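Local coordinates for protein putative beta-glucosidase (Bifidobacterium adolescentis, PDB 5WAB) that hydrolyses terminal beta-glucosidic linkages as a family 3 glycoside hydrolase and may also release an arabinopyranosyl unit from ginsenoside Rb2, at residues 377-382 with 431-436; 422-427 with 497-502; 27-32 with 282-287; 217-222 with 227-232; 625-630 with 659-664. All coordinates share one frame; numbering follows the deposited sequence.

Interaction 1 (377-382 with 431-436)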
# COMPACT_ATOMS: atom_id res chain seq x y z
N PRO A 377 -20.93 -23.61 10.63
CA PRO A 377 -19.56 -23.11 10.80
C PRO A 377 -18.54 -23.87 9.96
O PRO A 377 -17.63 -23.25 9.39
CB PRO A 377 -19.30 -23.29 12.31
CG PRO A 377 -20.67 -23.40 12.92
CD PRO A 377 -21.52 -24.07 11.90
N GLY A 378 -18.69 -25.18 9.85
CA GLY A 378 -17.77 -26.00 9.07
C GLY A 378 -16.43 -26.25 9.71
O GLY A 378 -15.97 -27.39 9.76
N PHE A 379 -15.79 -25.19 10.20
CA PHE A 379 -14.47 -25.30 10.79
C PHE A 379 -14.33 -24.23 11.87
O PHE A 379 -15.16 -23.33 11.99
CB PHE A 379 -13.37 -25.17 9.73
CG PHE A 379 -13.46 -23.91 8.92
CD1 PHE A 379 -12.77 -22.77 9.30
CD2 PHE A 379 -14.24 -23.86 7.77
CE1 PHE A 379 -12.85 -21.61 8.56
CE2 PHE A 379 -14.32 -22.69 7.03
CZ PHE A 379 -13.63 -21.57 7.42
N THR A 380 -13.27 -24.35 12.65
CA THR A 380 -12.96 -23.37 13.68
C THR A 380 -11.80 -22.49 13.25
O THR A 380 -10.98 -22.86 12.40
CB THR A 380 -12.65 -24.06 15.01
OG1 THR A 380 -11.63 -25.04 14.80
CG2 THR A 380 -13.90 -24.75 15.54
N LEU A 381 -11.74 -21.29 13.84
CA LEU A 381 -10.70 -20.32 13.51
C LEU A 381 -9.44 -20.50 14.34
O LEU A 381 -8.72 -19.53 14.60
CB LEU A 381 -11.25 -18.90 13.65
CG LEU A 381 -12.44 -18.56 12.75
CD1 LEU A 381 -12.86 -17.10 12.89
CD2 LEU A 381 -12.14 -18.91 11.30
N ASP A 382 -9.16 -21.72 14.77
CA ASP A 382 -7.98 -22.05 15.56
C ASP A 382 -7.13 -23.07 14.82
O ASP A 382 -7.47 -23.52 13.72
CB ASP A 382 -8.38 -22.56 16.95
CG ASP A 382 -9.44 -23.64 16.89
OD1 ASP A 382 -9.45 -24.45 15.94
OD2 ASP A 382 -10.28 -23.68 17.82
N VAL A 431 -9.37 -26.46 3.38
CA VAL A 431 -9.33 -27.06 2.05
C VAL A 431 -10.06 -28.41 2.05
O VAL A 431 -10.79 -28.73 1.11
CB VAL A 431 -7.88 -27.20 1.56
CG1 VAL A 431 -7.86 -27.85 0.20
CG2 VAL A 431 -7.23 -25.83 1.50
N GLU A 432 -9.86 -29.21 3.11
CA GLU A 432 -10.56 -30.49 3.19
C GLU A 432 -12.07 -30.29 3.21
O GLU A 432 -12.80 -31.05 2.56
CB GLU A 432 -10.12 -31.26 4.43
CG GLU A 432 -8.75 -31.91 4.31
CD GLU A 432 -8.20 -32.35 5.66
OE1 GLU A 432 -7.21 -31.75 6.13
OE2 GLU A 432 -8.78 -33.30 6.24
N LEU A 433 -12.55 -29.29 3.94
CA LEU A 433 -13.99 -29.03 3.97
C LEU A 433 -14.50 -28.62 2.60
O LEU A 433 -15.59 -29.05 2.18
CB LEU A 433 -14.31 -27.95 5.00
CG LEU A 433 -15.76 -27.48 4.98
CD1 LEU A 433 -16.67 -28.56 5.51
CD2 LEU A 433 -15.92 -26.20 5.79
N LEU A 434 -13.74 -27.79 1.89
CA LEU A 434 -14.14 -27.40 0.54
C LEU A 434 -14.24 -28.62 -0.38
O LEU A 434 -15.21 -28.75 -1.14
CB LEU A 434 -13.16 -26.38 -0.02
CG LEU A 434 -13.32 -26.00 -1.50
CD1 LEU A 434 -14.72 -25.48 -1.80
CD2 LEU A 434 -12.26 -24.97 -1.90
N LYS A 435 -13.26 -29.53 -0.31
CA LYS A 435 -13.31 -30.74 -1.13
C LYS A 435 -14.54 -31.58 -0.79
O LYS A 435 -15.20 -32.11 -1.69
CB LYS A 435 -12.04 -31.57 -0.93
CG LYS A 435 -10.76 -30.95 -1.48
CD LYS A 435 -9.52 -31.62 -0.88
CE LYS A 435 -8.31 -31.50 -1.81
NZ LYS A 435 -8.02 -30.09 -2.21
N ALA A 436 -14.86 -31.70 0.50
CA ALA A 436 -16.01 -32.50 0.91
C ALA A 436 -17.31 -31.85 0.47
O ALA A 436 -18.23 -32.54 0.01
CB ALA A 436 -15.99 -32.70 2.42
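Leu433 pushes its CD2 methyl against Gly378 and Phe379, and through this branch helix 428-438 meets the loop that follows strand 373-376. Leu433 CD2 lies 3.5 Å from Phe379 CD2, at the edge of the ring and in its plane, and the two side chains cross at about a right angle. The same methyl is 3.8 Å from Gly378 CA. Glycine suits this place twice over: a beta carbon would run into the leucine methyl, and a positive phi of 75° favours glycine in its own right. Both segments belong to the C-terminal domain of the family 3 hydrolases, where strand 373-376 is an outermost strand of a mixed sheet. Phe379 also rests on Leu408 in strand 403-409, and Leu433 on Ala394 in helix 388-399, so bulky apolar residues fit the buried seam. With CG anti to the backbone N (chi1 173°), Leu433 extends from the helix to the loop. Farther along, polar groups take over: Thr380 OG1 donates to Asp382 OD1 from above the carboxylate plane, and Lys429 NZ bonds both Thr380 OG1 and Asp382 O.

Interaction 2 (422-427 with 497-502)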
# COMPACT_ATOMS: atom_id res chain seq x y z
N GLU A 422 5.16 -18.18 6.92
CA GLU A 422 6.04 -19.20 6.37
C GLU A 422 5.40 -20.01 5.26
O GLU A 422 6.08 -20.84 4.65
CB GLU A 422 6.54 -20.13 7.49
CG GLU A 422 7.52 -19.45 8.42
CD GLU A 422 8.02 -20.35 9.52
OE1 GLU A 422 7.42 -21.42 9.74
OE2 GLU A 422 9.03 -19.99 10.17
N THR A 423 4.11 -19.79 4.99
CA THR A 423 3.42 -20.44 3.89
C THR A 423 2.40 -19.47 3.33
O THR A 423 1.90 -18.59 4.03
CB THR A 423 2.72 -21.73 4.34
OG1 THR A 423 2.05 -22.33 3.22
CG2 THR A 423 1.71 -21.44 5.44
N LEU A 424 2.07 -19.65 2.05
CA LEU A 424 1.00 -18.90 1.42
C LEU A 424 -0.35 -19.58 1.57
O LEU A 424 -1.38 -18.92 1.37
CB LEU A 424 1.31 -18.66 -0.07
CG LEU A 424 2.46 -17.70 -0.36
CD1 LEU A 424 2.71 -17.55 -1.86
CD2 LEU A 424 2.19 -16.35 0.27
N ASP A 425 -0.37 -20.85 1.95
CA ASP A 425 -1.60 -21.65 1.94
C ASP A 425 -2.55 -21.22 3.05
O ASP A 425 -2.14 -20.74 4.11
CB ASP A 425 -1.26 -23.13 2.09
CG ASP A 425 -0.30 -23.63 1.01
OD1 ASP A 425 -0.31 -23.09 -0.11
OD2 ASP A 425 0.48 -24.57 1.29
N ILE A 426 -3.85 -21.38 2.78
CA ILE A 426 -4.90 -21.27 3.79
C ILE A 426 -4.89 -22.55 4.62
O ILE A 426 -4.26 -23.53 4.20
CB ILE A 426 -6.27 -21.01 3.15
CG1 ILE A 426 -6.74 -22.26 2.41
CG2 ILE A 426 -6.20 -19.79 2.24
CD1 ILE A 426 -8.15 -22.15 1.85
N PRO A 427 -5.52 -22.59 5.80
CA PRO A 427 -5.47 -23.81 6.62
C PRO A 427 -5.97 -25.04 5.86
O PRO A 427 -6.94 -24.98 5.11
CB PRO A 427 -6.38 -23.47 7.80
CG PRO A 427 -6.26 -21.99 7.94
CD PRO A 427 -6.14 -21.47 6.53
N THR A 497 0.79 -9.62 -6.94
CA THR A 497 0.80 -10.82 -7.77
C THR A 497 0.44 -12.04 -6.93
O THR A 497 0.94 -12.20 -5.81
CB THR A 497 2.17 -11.02 -8.41
OG1 THR A 497 2.45 -9.94 -9.31
CG2 THR A 497 2.23 -12.35 -9.16
N ILE A 498 -0.41 -12.90 -7.47
CA ILE A 498 -0.67 -14.20 -6.84
C ILE A 498 0.12 -15.27 -7.58
O ILE A 498 -0.26 -15.68 -8.68
CB ILE A 498 -2.17 -14.55 -6.85
CG1 ILE A 498 -2.98 -13.46 -6.15
CG2 ILE A 498 -2.38 -15.88 -6.15
CD1 ILE A 498 -4.46 -13.79 -6.06
N PRO A 499 1.22 -15.77 -7.01
CA PRO A 499 2.08 -16.70 -7.74
C PRO A 499 1.56 -18.13 -7.64
O PRO A 499 0.69 -18.46 -6.83
CB PRO A 499 3.42 -16.55 -7.04
CG PRO A 499 3.04 -16.23 -5.62
CD PRO A 499 1.78 -15.41 -5.70
N MET A 500 2.12 -18.99 -8.50
CA MET A 500 1.81 -20.41 -8.40
C MET A 500 2.45 -21.04 -7.17
O MET A 500 1.96 -22.06 -6.67
CB MET A 500 2.25 -21.14 -9.67
CG MET A 500 1.42 -20.82 -10.91
SD MET A 500 -0.34 -21.15 -10.69
CE MET A 500 -0.36 -22.94 -10.56
N ASN A 501 3.55 -20.46 -6.68
CA ASN A 501 4.34 -21.01 -5.59
C ASN A 501 5.28 -19.93 -5.10
O ASN A 501 5.83 -19.17 -5.91
CB ASN A 501 5.12 -22.25 -6.05
CG ASN A 501 5.73 -23.02 -4.89
OD1 ASN A 501 6.41 -22.46 -4.04
ND2 ASN A 501 5.47 -24.33 -4.86
N ILE A 502 5.45 -19.84 -3.78
CA ILE A 502 6.34 -18.82 -3.22
C ILE A 502 7.77 -19.00 -3.71
O ILE A 502 8.55 -18.04 -3.77
CB ILE A 502 6.28 -18.83 -1.67
CG1 ILE A 502 7.05 -17.63 -1.09
CG2 ILE A 502 6.84 -20.13 -1.12
CD1 ILE A 502 6.55 -16.28 -1.55
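A single methyl, CD1 of Leu424, reaches both Pro499 and Ile502, and no hydrogen bond joins the two segments. Leu424 points its CD1 methyl at the ring of Pro499, 4.0 Å from Pro499 CG. Ile502 is met differently: its side chain crosses that of the leucine at about a right angle, and Leu424 CD1 settles 3.8 Å from Ile502 CB, at the branch point. Ile502 CD1 closes in as well, 4.1 Å from Leu424 CD1, because CG1 stands anti to the backbone N (chi1 -172°) and carries the end of the chain beside the leucine. The proline ring and the beta-branched isoleucine offer this methyl apolar surfaces of limited flexibility. Both segments are loop-rich parts of the family 3 C-terminal domain: 422-427 leads from strand 403-409 into helix 428-438, with Pro427 at the N-cap position. The contact lies where this domain faces the N-terminal one, for Leu424 also touches Leu117 and Ile502 touches Asn115. The backbone bearing Leu424 is shaped by an ST turn. Thr423 OG1 accepts from Asp425 N at 3.1 Å, an almost straight bond of 169°, which suits a threonine just ahead of the leucine. Asp425 OD1 bonds Ser455 OG, and the backbone of Leu424 is hydrogen-bonded to the same serine.

Interaction 3 (27-32 with 282-287)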
# COMPACT_ATOMS: atom_id res chain seq x y z
N TRP A 27 3.00 9.01 23.55
CA TRP A 27 1.91 9.31 22.64
C TRP A 27 1.65 10.80 22.47
O TRP A 27 0.61 11.18 21.90
CB TRP A 27 0.63 8.61 23.09
CG TRP A 27 0.79 7.14 23.10
CD1 TRP A 27 0.93 6.33 22.01
CD2 TRP A 27 0.88 6.30 24.25
NE1 TRP A 27 1.08 5.02 22.41
CE2 TRP A 27 1.05 4.98 23.78
CE3 TRP A 27 0.82 6.53 25.62
CZ2 TRP A 27 1.17 3.89 24.65
CZ3 TRP A 27 0.94 5.45 26.48
CH2 TRP A 27 1.11 4.15 25.99
N HIS A 28 2.55 11.66 22.94
CA HIS A 28 2.38 13.10 22.83
C HIS A 28 3.70 13.74 22.42
O HIS A 28 4.78 13.29 22.82
CB HIS A 28 1.91 13.73 24.15
CG HIS A 28 0.56 13.27 24.58
ND1 HIS A 28 0.33 12.05 25.18
CD2 HIS A 28 -0.66 13.86 24.48
CE1 HIS A 28 -0.96 11.92 25.44
NE2 HIS A 28 -1.58 13.01 25.03
N LEU A 29 3.59 14.79 21.62
CA LEU A 29 4.73 15.64 21.35
C LEU A 29 5.18 16.32 22.64
O LEU A 29 4.48 16.31 23.66
CB LEU A 29 4.37 16.68 20.29
CG LEU A 29 3.78 16.16 18.97
CD1 LEU A 29 3.33 17.33 18.10
CD2 LEU A 29 4.77 15.29 18.22
N GLN A 30 6.38 16.91 22.62
CA GLN A 30 6.86 17.61 23.80
C GLN A 30 6.07 18.89 23.97
O GLN A 30 6.05 19.74 23.08
CB GLN A 30 8.35 17.92 23.68
CG GLN A 30 8.89 18.74 24.85
CD GLN A 30 8.67 18.08 26.21
OE1 GLN A 30 9.08 16.93 26.44
NE2 GLN A 30 8.03 18.80 27.13
N GLY A 31 5.41 19.03 25.11
CA GLY A 31 4.69 20.24 25.39
C GLY A 31 5.53 21.27 26.13
O GLY A 31 6.03 21.00 27.22
N VAL A 32 5.71 22.43 25.51
CA VAL A 32 6.26 23.60 26.19
C VAL A 32 5.08 24.56 26.33
O VAL A 32 5.02 25.59 25.66
CB VAL A 32 7.43 24.23 25.41
CG1 VAL A 32 8.19 25.22 26.29
CG2 VAL A 32 8.36 23.16 24.87
N VAL A 282 8.20 22.96 16.15
CA VAL A 282 7.32 24.11 16.36
C VAL A 282 6.39 24.29 15.17
O VAL A 282 5.19 24.53 15.33
CB VAL A 282 8.15 25.38 16.62
CG1 VAL A 282 7.23 26.58 16.79
CG2 VAL A 282 9.02 25.21 17.85
N ASP A 283 6.93 24.15 13.95
CA ASP A 283 6.10 24.29 12.75
C ASP A 283 5.01 23.23 12.70
O ASP A 283 3.89 23.51 12.24
CB ASP A 283 6.97 24.19 11.49
CG ASP A 283 7.89 25.38 11.31
OD1 ASP A 283 7.55 26.47 11.81
OD2 ASP A 283 8.95 25.22 10.68
N LEU A 284 5.31 22.01 13.15
CA LEU A 284 4.29 20.97 13.20
C LEU A 284 3.13 21.37 14.10
O LEU A 284 1.96 21.19 13.75
CB LEU A 284 4.90 19.65 13.66
CG LEU A 284 3.87 18.53 13.82
CD1 LEU A 284 3.18 18.25 12.50
CD2 LEU A 284 4.53 17.29 14.37
N VAL A 285 3.44 21.89 15.28
CA VAL A 285 2.39 22.36 16.18
C VAL A 285 1.57 23.46 15.53
O VAL A 285 0.34 23.45 15.59
CB VAL A 285 3.00 22.81 17.53
CG1 VAL A 285 1.97 23.58 18.35
CG2 VAL A 285 3.49 21.60 18.32
N ASN A 286 2.24 24.40 14.86
CA ASN A 286 1.53 25.49 14.21
C ASN A 286 0.68 24.99 13.04
O ASN A 286 -0.41 25.52 12.79
CB ASN A 286 2.51 26.58 13.76
CG ASN A 286 3.10 27.34 14.95
OD1 ASN A 286 2.44 27.49 15.98
ND2 ASN A 286 4.33 27.82 14.80
N LYS A 287 1.17 23.99 12.30
CA LYS A 287 0.39 23.43 11.20
C LYS A 287 -0.88 22.74 11.70
O LYS A 287 -1.91 22.78 11.02
CB LYS A 287 1.22 22.43 10.40
CG LYS A 287 2.32 23.05 9.55
CD LYS A 287 3.12 21.98 8.83
CE LYS A 287 4.30 22.58 8.08
NZ LYS A 287 5.12 21.54 7.38
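Leu29 faces Leu284 and Val285 across a small apolar contact in the N-terminal, TIM-barrel-like domain, joining the loop ahead of strand 41-44 to helix 271-292. Van der Waals packing is all that passes between the segments. Leu29 CD1 stands 3.9 Å from Leu284 CD2, the two leucines crossing at about a right angle. Leu29 CD1 lies more loosely beside Val285, 4.3 Å from Val285 CG2. A chi1 of 176° swings the Leu284 branch away from its own amide nitrogen and turns CD2 to the loop. Two consecutive helix residues thus share one loop methyl, and branched apolar side chains fit because Leu29 also touches Ile42 and Leu249 and Val285 touches Tyr40: the neighbourhood is buried and apolar. Hydrogen bonds hold each partner in its own shape. The helix keeps its regular turns, with Asn286 N bonded to Val282 O at 3.0 Å, while Thr288 OG1 has the carbonyl oxygens of Leu284 and Val285 as alternative acceptors. In the loop, backbone bonds from Trp27 to Ile42 and from Leu29 to Tyr40 fasten the chain alongside the first strand of the parallel sheet. Just beyond the leucine, Gln30 folds its amide back on its own chain: Gln30 NE2 donates to Gly31 O at 3.0 Å, a bent bond of 140° that arrives from above the carbonyl plane.

Interaction 4 (217-222 with 227-232)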
# COMPACT_ATOMS: atom_id res chain seq x y z
N ASP A 217 20.12 14.09 2.75
CA ASP A 217 20.56 14.19 1.37
C ASP A 217 19.42 13.91 0.39
O ASP A 217 19.15 14.71 -0.51
CB ASP A 217 21.72 13.22 1.11
CG ASP A 217 22.95 13.57 1.92
OD1 ASP A 217 22.91 14.58 2.64
OD2 ASP A 217 23.96 12.83 1.83
N VAL A 218 18.76 12.77 0.55
CA VAL A 218 17.68 12.39 -0.35
C VAL A 218 16.39 13.11 0.00
O VAL A 218 15.83 13.87 -0.80
CB VAL A 218 17.46 10.86 -0.33
CG1 VAL A 218 16.20 10.52 -1.09
CG2 VAL A 218 18.67 10.13 -0.91
N LEU A 219 15.90 12.89 1.22
CA LEU A 219 14.56 13.31 1.59
C LEU A 219 14.38 14.82 1.46
O LEU A 219 13.40 15.30 0.87
CB LEU A 219 14.24 12.84 3.01
CG LEU A 219 12.88 13.16 3.61
CD1 LEU A 219 11.76 12.56 2.77
CD2 LEU A 219 12.81 12.68 5.04
N ARG A 220 15.34 15.60 1.96
CA ARG A 220 15.20 17.05 2.01
C ARG A 220 15.94 17.78 0.90
O ARG A 220 15.35 18.61 0.21
CB ARG A 220 15.67 17.57 3.38
CG ARG A 220 14.77 17.15 4.53
CD ARG A 220 15.38 17.54 5.84
NE ARG A 220 14.44 17.49 6.95
CZ ARG A 220 14.42 16.51 7.85
NH1 ARG A 220 15.27 15.50 7.74
NH2 ARG A 220 13.54 16.54 8.84
N ASP A 221 17.23 17.49 0.71
CA ASP A 221 18.01 18.26 -0.26
C ASP A 221 17.62 17.95 -1.70
O ASP A 221 17.64 18.85 -2.54
CB ASP A 221 19.51 18.03 -0.05
CG ASP A 221 20.02 18.62 1.26
OD1 ASP A 221 19.32 19.49 1.84
OD2 ASP A 221 21.12 18.24 1.70
N GLU A 222 17.24 16.71 -2.00
CA GLU A 222 16.87 16.32 -3.35
C GLU A 222 15.36 16.42 -3.59
O GLU A 222 14.92 17.00 -4.58
CB GLU A 222 17.35 14.90 -3.66
CG GLU A 222 18.86 14.72 -3.63
CD GLU A 222 19.28 13.30 -3.93
OE1 GLU A 222 18.46 12.54 -4.49
OE2 GLU A 222 20.43 12.93 -3.60
N GLY A 227 8.72 18.66 5.94
CA GLY A 227 8.15 18.25 7.20
C GLY A 227 9.16 17.71 8.18
O GLY A 227 10.36 17.97 8.09
N ILE A 228 8.66 16.90 9.11
CA ILE A 228 9.42 16.36 10.23
C ILE A 228 9.64 14.87 10.03
O ILE A 228 8.84 14.19 9.38
CB ILE A 228 8.63 16.63 11.53
CG1 ILE A 228 8.68 18.12 11.87
CG2 ILE A 228 9.09 15.76 12.68
CD1 ILE A 228 9.99 18.74 11.53
N VAL A 229 10.74 14.36 10.60
CA VAL A 229 11.02 12.93 10.64
C VAL A 229 11.01 12.50 12.09
O VAL A 229 11.68 13.11 12.94
CB VAL A 229 12.36 12.58 9.97
CG1 VAL A 229 12.55 11.07 9.96
CG2 VAL A 229 12.44 13.16 8.57
N MET A 230 10.24 11.46 12.39
CA MET A 230 10.25 10.85 13.71
C MET A 230 10.70 9.40 13.58
O MET A 230 10.58 8.78 12.52
CB MET A 230 8.87 10.91 14.36
CG MET A 230 7.79 10.17 13.59
SD MET A 230 6.19 10.38 14.37
CE MET A 230 6.55 9.70 15.95
N SER A 231 11.17 8.86 14.69
CA SER A 231 11.60 7.47 14.72
C SER A 231 10.41 6.57 14.99
O SER A 231 9.40 6.98 15.58
CB SER A 231 12.66 7.26 15.80
OG SER A 231 12.04 7.34 17.07
N ASP A 232 10.53 5.32 14.56
CA ASP A 232 9.67 4.29 15.09
C ASP A 232 10.02 4.05 16.56
O ASP A 232 11.10 4.40 17.04
CB ASP A 232 9.80 3.00 14.27
CG ASP A 232 8.51 2.21 14.23
OD1 ASP A 232 7.69 2.34 15.17
OD2 ASP A 232 8.30 1.46 13.25
O HOH W 1 12.11 18.90 6.50
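Leu219 and Arg220 pack a helix against the strand that follows it, in the TIM-barrel-like N-terminal domain. The axes of helix 217-222 and strand 228-230 run nearly antiparallel, at 167° and 11.2 Å. Their apolar link is tip to tip, Leu219 CD2 lying 3.6 Å from Val229 CG2. Leucine serves well here because it fills the space between helix and sheet, touching Ile196 and Phe155 too. The valine methyl is shared: Arg220 NH2 also stands 3.6 Å from Val229 CG2. Arg220 is extended from CG to NE (chi2 173°), a reach that takes its guanidinium across from the helix to the start of the strand. Its NH2 is 3.6 Å from Gly227 O, too far for a bond, and a water mediates instead: it accepts from Arg220 NE at 2.8 Å and donates to Gly227 O. The strongest partner of the group is Gly246 O, bonded to NH1, with a weak bond from NH2 to Asn248 OD1, the atom that also receives Val229 N. A leucine in place of this arginine would probably leave the water without its donor and Gly246 O without its mate, untying the helix from the loop after helix 239-245. Because strand 228-230 runs parallel to strand 195-198 with helix 212-222 between them in the chain, the arrangement is that of a beta-alpha-beta crossover.

Interaction 5 (625-630 with 659-664)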
# COMPACT_ATOMS: atom_id res chain seq x y z
N ARG A 625 10.01 10.68 -16.44
CA ARG A 625 10.20 9.61 -15.47
C ARG A 625 9.45 8.33 -15.84
O ARG A 625 9.79 7.26 -15.33
CB ARG A 625 9.77 10.08 -14.08
CG ARG A 625 10.80 10.96 -13.37
CD ARG A 625 11.99 10.14 -12.87
NE ARG A 625 11.58 9.13 -11.90
CZ ARG A 625 11.45 9.35 -10.60
NH1 ARG A 625 11.73 10.54 -10.09
NH2 ARG A 625 11.05 8.36 -9.80
N ALA A 626 8.46 8.41 -16.74
CA ALA A 626 7.81 7.19 -17.20
C ALA A 626 8.72 6.35 -18.09
O ALA A 626 8.42 5.18 -18.33
CB ALA A 626 6.53 7.52 -17.96
N PHE A 627 9.81 6.94 -18.59
CA PHE A 627 10.73 6.27 -19.50
C PHE A 627 12.15 6.20 -18.96
O PHE A 627 13.06 5.77 -19.68
CB PHE A 627 10.75 6.96 -20.86
CG PHE A 627 9.39 7.10 -21.49
CD1 PHE A 627 8.85 6.05 -22.22
CD2 PHE A 627 8.67 8.27 -21.37
CE1 PHE A 627 7.60 6.16 -22.79
CE2 PHE A 627 7.42 8.39 -21.95
CZ PHE A 627 6.89 7.34 -22.66
N ALA A 628 12.38 6.59 -17.71
CA ALA A 628 13.73 6.76 -17.18
C ALA A 628 14.05 5.70 -16.14
O ALA A 628 13.23 5.40 -15.27
CB ALA A 628 13.90 8.15 -16.56
N TYR A 629 15.26 5.17 -16.21
CA TYR A 629 15.79 4.32 -15.15
C TYR A 629 16.83 5.10 -14.37
O TYR A 629 17.31 6.15 -14.80
CB TYR A 629 16.40 3.03 -15.71
CG TYR A 629 17.51 3.22 -16.74
CD1 TYR A 629 18.82 3.47 -16.34
CD2 TYR A 629 17.25 3.14 -18.10
CE1 TYR A 629 19.84 3.64 -17.27
CE2 TYR A 629 18.26 3.31 -19.04
CZ TYR A 629 19.55 3.56 -18.62
OH TYR A 629 20.56 3.72 -19.54
N TRP A 630 17.17 4.58 -13.20
CA TRP A 630 18.26 5.16 -12.43
C TRP A 630 19.59 4.63 -12.95
O TRP A 630 19.79 3.42 -13.02
CB TRP A 630 18.10 4.85 -10.94
CG TRP A 630 19.13 5.55 -10.12
CD1 TRP A 630 20.30 5.04 -9.65
CD2 TRP A 630 19.09 6.92 -9.70
NE1 TRP A 630 20.99 6.00 -8.95
CE2 TRP A 630 20.27 7.16 -8.97
CE3 TRP A 630 18.17 7.96 -9.87
CZ2 TRP A 630 20.55 8.41 -8.41
CZ3 TRP A 630 18.45 9.18 -9.31
CH2 TRP A 630 19.63 9.40 -8.59
N ALA A 659 1.39 0.85 -28.85
CA ALA A 659 1.89 1.82 -29.81
C ALA A 659 3.32 2.16 -29.44
O ALA A 659 3.65 2.22 -28.25
CB ALA A 659 1.02 3.08 -29.85
N VAL A 660 4.15 2.38 -30.45
CA VAL A 660 5.58 2.61 -30.25
C VAL A 660 5.86 4.10 -30.37
O VAL A 660 5.40 4.75 -31.31
CB VAL A 660 6.41 1.80 -31.27
CG1 VAL A 660 7.89 2.13 -31.13
CG2 VAL A 660 6.16 0.31 -31.09
N VAL A 661 6.60 4.64 -29.41
CA VAL A 661 7.11 6.00 -29.49
C VAL A 661 8.63 5.95 -29.45
O VAL A 661 9.23 5.08 -28.80
CB VAL A 661 6.55 6.90 -28.37
CG1 VAL A 661 5.06 7.01 -28.51
CG2 VAL A 661 6.91 6.35 -27.00
N THR A 662 9.25 6.89 -30.15
CA THR A 662 10.70 7.01 -30.22
C THR A 662 11.11 8.30 -29.52
O THR A 662 10.68 9.39 -29.91
CB THR A 662 11.17 7.00 -31.67
OG1 THR A 662 10.67 5.82 -32.32
CG2 THR A 662 12.69 6.99 -31.73
N LEU A 663 11.92 8.18 -28.47
CA LEU A 663 12.36 9.33 -27.70
C LEU A 663 13.80 9.71 -28.06
O LEU A 663 14.56 8.90 -28.60
CB LEU A 663 12.26 9.03 -26.20
CG LEU A 663 10.90 8.57 -25.71
CD1 LEU A 663 10.91 8.44 -24.20
CD2 LEU A 663 9.79 9.51 -26.18
N ASP A 664 14.15 10.97 -27.77
CA ASP A 664 15.47 11.48 -28.15
C ASP A 664 16.57 11.13 -27.16
O ASP A 664 17.74 11.17 -27.53
CB ASP A 664 15.44 13.01 -28.29
CG ASP A 664 14.34 13.50 -29.19
OD1 ASP A 664 13.80 12.70 -29.98
OD2 ASP A 664 14.04 14.71 -29.13
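Phe627 offers a ring face to a methyl of Leu663 in the beta-sandwich of the fibronectin type III-like domain, where the turn before strand 628-631 meets strand 654-663 at the edge of an antiparallel sheet. The interaction is a CH-pi contact: Leu663 CD1 sits 3.7 Å from the centroid of the Phe627 ring, 24° off the ring normal, and the two side chains cross at about a right angle. Displacement toward the rim brings it nearest the root of the ring, with Leu663 CD1 3.4 Å from Phe627 CG. The phenylalanine has CG anti to its carbonyl carbon (chi1 -55°), and chi2 of -84° turns the ring so that its face is presented to the leucine. Leu663 has its CG likewise anti to its carbonyl carbon, and thereby sends CD1 over that face. Val661, two residues earlier on the same side of the strand, adds a looser touch, its CG2 4.3 Å from Phe627 CE1 and oblique to the ring. A branched methyl-bearing pair suits a strand face turned to an aromatic side chain, while Thr662 between them points to the exposed side. Tyr644, on the neighbouring strand 642-648, meets the Phe627 ring edge-to-face, so the phenyl has partners from both strands. An alanine in place of this phenylalanine is likely to strip Leu663 of its aromatic face, deprive Tyr644 of its ring partner and open a gap between the turn and the sheet. Leu663 CD1 also lies 3.7 Å from Phe627 CB, beyond the rim to which the methyl is displaced.

Overall arrangement
From the N terminus, interaction 3 opens at 27-32 and closes some 250 residues later at 282-287, fastening the loop ahead of strand 41-44 to helix 271-292. Interaction 4 is nested inside that long loop, a short closure of one helix onto its following strand. The C-terminal domain comes next: 377-382 and 422-427 open before 431-436 closes interaction 1, and 497-502 closes interaction 2, so the two cross; Val431 packs on Ile426 between them. Interaction 5 closes last, within the fibronectin-like domain. It lies near interaction 4, about 5 Å between nearest atoms, and Arg177 links them by a salt bridge to Glu222 and a cation-pi contact with Trp630.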